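Local structure of Bot.2110.4 (Unidentified, 5VMR) at residues C[8-11]-C[12-16]. The protein is a small three-helix protein, probably designed, that likely binds botulinum neurotoxin. Sequence-based numbering, arbitrary orientation.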
loop_
_atom_site.group_PDB
_atom_site.type_symbol
_atom_site.label_atom_id
_atom_site.label_comp_id
_atom_site.label_asym_id
_atom_site.label_seq_id
_atom_site.Cartn_x
_atom_site.Cartn_y
_atom_site.Cartn_z
ATOM N N LYS C 8 -32.057 -10.590 8.967
ATOM C CA LYS C 8 -32.681 -9.976 7.802
ATOM C C LYS C 8 -33.802 -9.027 8.256
ATOM O O LYS C 8 -33.940 -7.913 7.749
ATOM C CB LYS C 8 -33.183 -11.078 6.866
ATOM C CG LYS C 8 -33.802 -10.620 5.575
ATOM C CD LYS C 8 -33.685 -11.731 4.531
ATOM C CE LYS C 8 -34.751 -12.801 4.705
ATOM N NZ LYS C 8 -36.114 -12.221 4.804
ATOM N N ILE C 9 -34.552 -9.446 9.269
ATOM C CA ILE C 9 -35.596 -8.602 9.842
ATOM C C ILE C 9 -35.015 -7.340 10.459
ATOM O O ILE C 9 -35.536 -6.243 10.241
ATOM C CB ILE C 9 -36.402 -9.357 10.921
ATOM C CG1 ILE C 9 -37.056 -10.598 10.309
ATOM C CG2 ILE C 9 -37.428 -8.434 11.588
ATOM C CD1 ILE C 9 -37.621 -11.548 11.326
ATOM N N LYS C 10 -33.933 -7.480 11.228
ATOM C CA LYS C 10 -33.365 -6.302 11.874
ATOM C C LYS C 10 -32.711 -5.391 10.848
ATOM O O LYS C 10 -32.694 -4.168 11.015
ATOM C CB LYS C 10 -32.353 -6.671 12.961
ATOM C CG LYS C 10 -32.027 -5.458 13.820
ATOM C CD LYS C 10 -31.561 -5.824 15.208
ATOM C CE LYS C 10 -31.699 -4.628 16.141
ATOM N NZ LYS C 10 -31.608 -3.342 15.401
ATOM N N PHE C 11 -32.179 -5.983 9.784
ATOM C CA PHE C 11 -31.650 -5.173 8.695
ATOM C C PHE C 11 -32.761 -4.303 8.127
ATOM O O PHE C 11 -32.620 -3.071 8.000
ATOM C CB PHE C 11 -31.072 -6.028 7.577
ATOM C CG PHE C 11 -30.666 -5.228 6.381
ATOM C CD1 PHE C 11 -29.497 -4.473 6.403
ATOM C CD2 PHE C 11 -31.477 -5.178 5.250
ATOM C CE1 PHE C 11 -29.116 -3.710 5.302
ATOM C CE2 PHE C 11 -31.113 -4.412 4.142
ATOM C CZ PHE C 11 -29.924 -3.675 4.167
ATOM N N PHE C 12 -33.886 -4.938 7.820
ATOM C CA PHE C 12 -34.989 -4.175 7.255
ATOM C C PHE C 12 -35.417 -3.100 8.240
ATOM O O PHE C 12 -35.603 -1.978 7.831
ATOM C CB PHE C 12 -36.151 -5.080 6.849
ATOM C CG PHE C 12 -35.861 -5.891 5.619
ATOM C CD1 PHE C 12 -35.170 -5.319 4.560
ATOM C CD2 PHE C 12 -36.276 -7.207 5.511
ATOM C CE1 PHE C 12 -34.879 -6.052 3.419
ATOM C CE2 PHE C 12 -35.997 -7.945 4.364
ATOM C CZ PHE C 12 -35.300 -7.364 3.319
ATOM N N LEU C 13 -35.468 -3.391 9.537
ATOM C CA LEU C 13 -35.742 -2.329 10.517
ATOM C C LEU C 13 -34.675 -1.230 10.503
ATOM O O LEU C 13 -34.967 -0.047 10.649
ATOM C CB LEU C 13 -35.839 -2.916 11.929
ATOM C CG LEU C 13 -36.997 -3.886 12.172
ATOM C CD1 LEU C 13 -36.919 -4.457 13.569
ATOM C CD2 LEU C 13 -38.311 -3.164 11.972
ATOM N N GLU C 14 -33.424 -1.645 10.349
ATOM C CA GLU C 14 -32.294 -0.721 10.344
ATOM C C GLU C 14 -32.361 0.287 9.174
ATOM O O GLU C 14 -31.901 1.419 9.298
ATOM C CB GLU C 14 -30.982 -1.530 10.322
ATOM C CG GLU C 14 -29.712 -0.707 10.424
ATOM C CD GLU C 14 -29.394 -0.216 11.831
ATOM O OE1 GLU C 14 -29.469 -1.004 12.802
ATOM O OE2 GLU C 14 -29.065 0.981 11.960
ATOM N N ILE C 15 -32.935 -0.119 8.046
ATOM C CA ILE C 15 -33.011 0.756 6.872
ATOM C C ILE C 15 -34.377 1.464 6.688
ATOM O O ILE C 15 -34.601 2.105 5.663
ATOM C CB ILE C 15 -32.686 -0.028 5.564
ATOM C CG1 ILE C 15 -33.803 -1.011 5.214
ATOM C CG2 ILE C 15 -31.360 -0.802 5.693
ATOM C CD1 ILE C 15 -33.677 -1.604 3.825
ATOM N N GLY C 16 -35.274 1.384 7.672
ATOM C CA GLY C 16 -36.631 1.896 7.480
ATOM C C GLY C 16 -37.398 0.777 6.807
ATOM O O GLY C 16 -37.061 -0.353 7.016
#
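Phe12 N donates to Lys8 O at 3.0 Å in the last turns of helix 3-14, and the same i to i+4 ladder continues from Leu13 N to Ile9 O and from Glu14 N to Lys10 O. The final rung, Ile15 N to Phe11 O at 3.0 Å, is the most bent, with an N-H...O angle of 138°, although its donor lies almost in line with the carbonyl bond. Ile15 is where helical backbone angles are lost, and Gly16 takes a positive phi that suits glycine as the chain turns toward helix 18-28.

Phe11 swings its ring anti to its own backbone N (chi1 173°), which brings it down the helix to Ile15. There the branch methyl CG2 of Ile15 sits over one face in a CH-pi contact, 3.8 Å from the ring centroid. The neighbouring Phe12 turns its ring the other way, back toward Lys8, whose CG lies 3.7 Å from Phe12 CE2 as the two side chains run alongside each other. The aromatic planes meet at 59°, neither stacked nor perpendicular, and touch through Phe11 CD2 and Phe12 CD1 at 3.8 Å. Ile9 and Leu13 face helix 18-28, meeting Cys28 and Ala21 respectively, and thus belong to the intramolecular helix packing.

Lys10 NZ stays 4.1 Å from Glu14 OE1, beyond a salt bridge. The Glu14 carboxylate is instead claimed by the partner protein, where OE2 makes two salt bridges to basic side-chain groups and OE1 has a hydrogen bond; Lys8 NZ likewise pairs with an acidic side chain there. Thus one face of the helix packs on helix 18-28, while both apolar and charged groups meet the other protein, including the Phe12 ring, edge-to-face with an aromatic side chain. The bonds of OE2 and OE1 probably outweigh the Lys10-Glu14 attraction in placing the carboxylate.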